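Local coordinates for protein myosin-17 (Arabidopsis thaliana, PDB 7KFL) that probably binds cargo and cargo adaptors through its helical globular tail, coupling a plant class XI myosin motor to what it carries along actin, at residues 70-82 / 225-238. Residues are numbered along the deposited sequence; the frame is centred on the assembly and turned at random.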
loop_
_atom_site.group_PDB
_atom_site.type_symbol
_atom_site.label_atom_id
_atom_site.label_comp_id
_atom_site.label_asym_id
_atom_site.label_seq_id
_atom_site.Cartn_x
_atom_site.Cartn_y
_atom_site.Cartn_z
ATOM N N ASN A 70 -8.891 5.231 -13.365
ATOM C CA ASN A 70 -9.499 6.001 -12.246
ATOM C C ASN A 70 -8.407 6.482 -11.282
ATOM O O ASN A 70 -8.755 6.843 -10.146
ATOM C CB ASN A 70 -10.550 5.162 -11.507
ATOM C CG ASN A 70 -10.067 3.773 -11.137
ATOM O OD1 ASN A 70 -8.930 3.403 -11.423
ATOM N ND2 ASN A 70 -10.924 2.993 -10.498
ATOM N N ASN A 71 -7.144 6.514 -11.716
ATOM C CA ASN A 71 -5.981 6.782 -10.827
ATOM C C ASN A 71 -6.043 8.222 -10.306
ATOM O O ASN A 71 -5.838 8.416 -9.091
ATOM C CB ASN A 71 -4.649 6.484 -11.521
ATOM C CG ASN A 71 -4.182 5.063 -11.293
ATOM O OD1 ASN A 71 -4.340 4.522 -10.201
ATOM N ND2 ASN A 71 -3.598 4.451 -12.310
ATOM N N GLU A 72 -6.319 9.185 -11.189
ATOM C CA GLU A 72 -6.357 10.635 -10.858
ATOM C C GLU A 72 -7.542 10.913 -9.927
ATOM O O GLU A 72 -7.339 11.599 -8.906
ATOM C CB GLU A 72 -6.441 11.476 -12.132
ATOM C CG GLU A 72 -5.230 11.331 -13.038
ATOM C CD GLU A 72 -5.228 12.253 -14.246
ATOM O OE1 GLU A 72 -5.597 13.438 -14.085
ATOM O OE2 GLU A 72 -4.860 11.785 -15.347
ATOM N N VAL A 73 -8.723 10.386 -10.265
ATOM C CA VAL A 73 -9.988 10.575 -9.490
ATOM C C VAL A 73 -9.889 9.837 -8.145
ATOM O O VAL A 73 -10.500 10.327 -7.170
ATOM C CB VAL A 73 -11.225 10.140 -10.305
ATOM C CG1 VAL A 73 -11.242 8.647 -10.592
ATOM C CG2 VAL A 73 -12.523 10.565 -9.636
ATOM N N LEU A 74 -9.152 8.720 -8.084
ATOM C CA LEU A 74 -8.938 7.929 -6.838
ATOM C C LEU A 74 -8.012 8.692 -5.886
ATOM O O LEU A 74 -8.355 8.797 -4.695
ATOM C CB LEU A 74 -8.347 6.556 -7.174
ATOM C CG LEU A 74 -9.359 5.474 -7.549
ATOM C CD1 LEU A 74 -8.659 4.286 -8.189
ATOM C CD2 LEU A 74 -10.160 5.030 -6.335
ATOM N N ALA A 75 -6.874 9.178 -6.385
ATOM C CA ALA A 75 -5.884 9.971 -5.616
ATOM C C ALA A 75 -6.564 11.230 -5.063
ATOM O O ALA A 75 -6.310 11.581 -3.888
ATOM C CB ALA A 75 -4.703 10.314 -6.493
ATOM N N TYR A 76 -7.410 11.863 -5.885
ATOM C CA TYR A 76 -8.203 13.073 -5.546
ATOM C C TYR A 76 -9.127 12.769 -4.362
ATOM O O TYR A 76 -9.094 13.511 -3.362
ATOM C CB TYR A 76 -9.011 13.548 -6.757
ATOM C CG TYR A 76 -9.811 14.803 -6.512
ATOM C CD1 TYR A 76 -9.190 16.040 -6.428
ATOM C CD2 TYR A 76 -11.188 14.759 -6.355
ATOM C CE1 TYR A 76 -9.914 17.200 -6.196
ATOM C CE2 TYR A 76 -11.927 15.908 -6.123
ATOM C CZ TYR A 76 -11.288 17.134 -6.043
ATOM O OH TYR A 76 -12.009 18.270 -5.813
ATOM N N TRP A 77 -9.917 11.697 -4.475
ATOM C CA TRP A 77 -10.968 11.329 -3.487
ATOM C C TRP A 77 -10.357 10.645 -2.258
ATOM O O TRP A 77 -11.031 10.633 -1.214
ATOM C CB TRP A 77 -12.067 10.482 -4.141
ATOM C CG TRP A 77 -13.078 11.324 -4.852
ATOM C CD1 TRP A 77 -13.415 11.282 -6.173
ATOM C CD2 TRP A 77 -13.859 12.383 -4.272
ATOM N NE1 TRP A 77 -14.368 12.225 -6.451
ATOM C CE2 TRP A 77 -14.658 12.917 -5.305
ATOM C CE3 TRP A 77 -13.967 12.922 -2.985
ATOM C CZ2 TRP A 77 -15.551 13.964 -5.082
ATOM C CZ3 TRP A 77 -14.853 13.954 -2.765
ATOM C CH2 TRP A 77 -15.633 14.465 -3.802
ATOM N N LEU A 78 -9.137 10.115 -2.359
ATOM C CA LEU A 78 -8.378 9.638 -1.173
ATOM C C LEU A 78 -8.049 10.840 -0.281
ATOM O O LEU A 78 -8.378 10.795 0.920
ATOM C CB LEU A 78 -7.098 8.919 -1.608
ATOM C CG LEU A 78 -6.246 8.389 -0.456
ATOM C CD1 LEU A 78 -6.788 7.062 0.047
ATOM C CD2 LEU A 78 -4.789 8.252 -0.867
ATOM N N SER A 79 -7.431 11.875 -0.860
ATOM C CA SER A 79 -6.998 13.111 -0.157
ATOM C C SER A 79 -8.209 13.820 0.465
ATOM O O SER A 79 -8.091 14.284 1.615
ATOM C CB SER A 79 -6.245 14.026 -1.081
ATOM O OG SER A 79 -5.588 15.050 -0.347
ATOM N N ASN A 80 -9.331 13.878 -0.261
ATOM C CA ASN A 80 -10.580 14.560 0.177
ATOM C C ASN A 80 -11.265 13.754 1.286
ATOM O O ASN A 80 -11.647 14.364 2.305
ATOM C CB ASN A 80 -11.536 14.806 -0.993
ATOM C CG ASN A 80 -11.278 16.135 -1.668
ATOM O OD1 ASN A 80 -11.650 17.179 -1.138
ATOM N ND2 ASN A 80 -10.624 16.112 -2.818
ATOM N N SER A 81 -11.432 12.442 1.094
ATOM C CA SER A 81 -12.092 11.530 2.062
ATOM C C SER A 81 -11.345 11.570 3.399
ATOM O O SER A 81 -12.013 11.681 4.444
ATOM C CB SER A 81 -12.179 10.129 1.526
ATOM O OG SER A 81 -12.862 10.112 0.283
ATOM N N ALA A 82 -10.014 11.487 3.355
ATOM C CA ALA A 82 -9.128 11.507 4.543
ATOM C C ALA A 82 -9.367 12.796 5.340
ATOM O O ALA A 82 -9.543 12.699 6.569
ATOM C CB ALA A 82 -7.684 11.366 4.118
ATOM N N TYR A 225 2.949 6.899 -9.165
ATOM C CA TYR A 225 1.906 6.821 -8.109
ATOM C C TYR A 225 2.304 7.734 -6.944
ATOM O O TYR A 225 1.417 8.423 -6.408
ATOM C CB TYR A 225 1.661 5.369 -7.690
ATOM C CG TYR A 225 0.862 4.568 -8.689
ATOM C CD1 TYR A 225 1.422 4.167 -9.890
ATOM C CD2 TYR A 225 -0.459 4.225 -8.450
ATOM C CE1 TYR A 225 0.703 3.436 -10.821
ATOM C CE2 TYR A 225 -1.196 3.497 -9.372
ATOM C CZ TYR A 225 -0.612 3.098 -10.563
ATOM O OH TYR A 225 -1.316 2.380 -11.485
ATOM N N LEU A 226 3.592 7.768 -6.588
ATOM C CA LEU A 226 4.121 8.674 -5.532
ATOM C C LEU A 226 3.797 10.128 -5.905
ATOM O O LEU A 226 3.217 10.834 -5.064
ATOM C CB LEU A 226 5.630 8.455 -5.370
ATOM C CG LEU A 226 6.331 9.369 -4.366
ATOM C CD1 LEU A 226 5.671 9.296 -2.996
ATOM C CD2 LEU A 226 7.808 9.025 -4.258
ATOM N N ASN A 227 4.132 10.544 -7.130
ATOM C CA ASN A 227 3.994 11.948 -7.607
ATOM C C ASN A 227 2.509 12.302 -7.765
ATOM O O ASN A 227 2.156 13.476 -7.516
ATOM C CB ASN A 227 4.770 12.182 -8.907
ATOM C CG ASN A 227 6.271 12.090 -8.727
ATOM O OD1 ASN A 227 6.808 12.515 -7.706
ATOM N ND2 ASN A 227 6.961 11.541 -9.713
ATOM N N LEU A 228 1.679 11.329 -8.160
ATOM C CA LEU A 228 0.211 11.490 -8.352
ATOM C C LEU A 228 -0.467 11.749 -7.002
ATOM O O LEU A 228 -1.475 12.483 -6.975
ATOM C CB LEU A 228 -0.353 10.224 -9.007
ATOM C CG LEU A 228 -1.873 10.171 -9.152
ATOM C CD1 LEU A 228 -2.382 11.322 -10.007
ATOM C CD2 LEU A 228 -2.309 8.840 -9.739
ATOM N N MET A 229 0.049 11.143 -5.930
ATOM C CA MET A 229 -0.503 11.284 -4.558
ATOM C C MET A 229 0.096 12.526 -3.889
ATOM O O MET A 229 -0.584 13.107 -3.026
ATOM C CB MET A 229 -0.215 10.031 -3.727
ATOM C CG MET A 229 -1.061 8.842 -4.151
ATOM S SD MET A 229 -0.866 7.413 -3.066
ATOM C CE MET A 229 0.834 6.964 -3.406
ATOM N N LYS A 230 1.308 12.926 -4.284
ATOM C CA LYS A 230 1.961 14.177 -3.811
ATOM C C LYS A 230 1.258 15.381 -4.452
ATOM O O LYS A 230 1.045 16.382 -3.737
ATOM C CB LYS A 230 3.463 14.143 -4.114
ATOM C CG LYS A 230 4.260 13.191 -3.233
ATOM C CD LYS A 230 5.719 13.090 -3.605
ATOM C CE LYS A 230 6.501 14.334 -3.243
ATOM N NZ LYS A 230 7.960 14.130 -3.407
ATOM N N ALA A 231 0.890 15.270 -5.734
ATOM C CA ALA A 231 0.140 16.287 -6.510
ATOM C C ALA A 231 -1.244 16.508 -5.890
ATOM O O ALA A 231 -1.741 17.649 -5.955
ATOM C CB ALA A 231 0.014 15.856 -7.950
ATOM N N ASN A 232 -1.836 15.446 -5.330
ATOM C CA ASN A 232 -3.182 15.450 -4.695
ATOM C C ASN A 232 -3.042 15.621 -3.177
ATOM O O ASN A 232 -4.050 15.430 -2.471
ATOM C CB ASN A 232 -3.967 14.191 -5.068
ATOM C CG ASN A 232 -4.675 14.323 -6.398
ATOM O OD1 ASN A 232 -5.629 15.088 -6.514
ATOM N ND2 ASN A 232 -4.222 13.594 -7.405
ATOM N N ASN A 233 -1.847 15.985 -2.695
ATOM C CA ASN A 233 -1.550 16.262 -1.263
ATOM C C ASN A 233 -2.157 15.164 -0.381
ATOM O O ASN A 233 -2.749 15.496 0.665
ATOM C CB ASN A 233 -2.027 17.659 -0.861
ATOM C CG ASN A 233 -1.147 18.747 -1.437
ATOM O OD1 ASN A 233 -0.040 18.969 -0.953
ATOM N ND2 ASN A 233 -1.621 19.420 -2.473
ATOM N N ALA A 234 -2.006 13.903 -0.794
ATOM C CA ALA A 234 -2.369 12.708 0.000
ATOM C C ALA A 234 -1.551 12.730 1.289
ATOM O O ALA A 234 -0.342 12.946 1.237
ATOM C CB ALA A 234 -2.112 11.454 -0.799
ATOM N N PRO A 235 -2.172 12.534 2.476
ATOM C CA PRO A 235 -1.442 12.607 3.743
ATOM C C PRO A 235 -0.298 11.595 3.764
ATOM O O PRO A 235 -0.530 10.403 3.572
ATOM C CB PRO A 235 -2.499 12.304 4.816
ATOM C CG PRO A 235 -3.630 11.630 4.065
ATOM C CD PRO A 235 -3.595 12.215 2.669
ATOM N N PRO A 236 0.965 12.035 3.975
ATOM C CA PRO A 236 2.124 11.144 3.873
ATOM C C PRO A 236 1.925 9.780 4.558
ATOM O O PRO A 236 2.349 8.785 4.000
ATOM C CB PRO A 236 3.234 11.947 4.566
ATOM C CG PRO A 236 2.863 13.388 4.304
ATOM C CD PRO A 236 1.349 13.414 4.326
ATOM N N PHE A 237 1.285 9.777 5.733
ATOM C CA PHE A 237 0.952 8.574 6.544
ATOM C C PHE A 237 0.283 7.508 5.665
ATOM O O PHE A 237 0.722 6.342 5.700
ATOM C CB PHE A 237 0.056 8.963 7.723
ATOM C CG PHE A 237 -0.436 7.802 8.549
ATOM C CD1 PHE A 237 -1.577 7.103 8.180
ATOM C CD2 PHE A 237 0.244 7.402 9.691
ATOM C CE1 PHE A 237 -2.025 6.030 8.932
ATOM C CE2 PHE A 237 -0.208 6.330 10.444
ATOM C CZ PHE A 237 -1.343 5.647 10.065
ATOM N N LEU A 238 -0.753 7.893 4.914
ATOM C CA LEU A 238 -1.515 6.971 4.024
ATOM C C LEU A 238 -0.615 6.481 2.884
ATOM O O LEU A 238 -0.777 5.317 2.480
ATOM C CB LEU A 238 -2.758 7.673 3.465
ATOM C CG LEU A 238 -4.012 7.633 4.338
ATOM C CD1 LEU A 238 -5.250 7.936 3.505
ATOM C CD2 LEU A 238 -4.171 6.290 5.036
#
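Asn232 lies against Ala75 and Tyr76 where helix 205-231 of the globular tail ends in a Schellman motif, with Asn233 as its C-prime residue at positive phi. The Asn232 side chain runs outward from the helix end toward helix 71-89. CB rests near the carbonyl of Ala75, and CG comes close to the backbone N and CA of Tyr76. The amide then divides its work. ND2 passes Ala75 CB and turns back to Leu228 O, a fairly straight bond of 3.0 Å. OD1 approaches Tyr76 CA to 3.4 Å, meets the edge of the Tyr76 ring, and accepts a hydrogen bond from the Tyr25 hydroxyl. With both ends held, the amide's rotation is fixed.

One turn earlier, Leu228 lays CG on Ala75 CB and sends CD2 to Asn71 CB. Beyond it, Asn71 ND2 reaches Tyr225 OH, which Glu177 also binds; the bond is bent, and amide and ring stand nearly perpendicular. Past the turn, Leu78 and Leu238 slide by each other in opposite directions, joining helix 71-89 to helix 236-260 as well. Between these apolar patches, a chi1 of -167° swings Ser79 OG toward the end of helix 205-231, where OG donates to Asn232 O at 2.6 Å, nearly in line with the C=O.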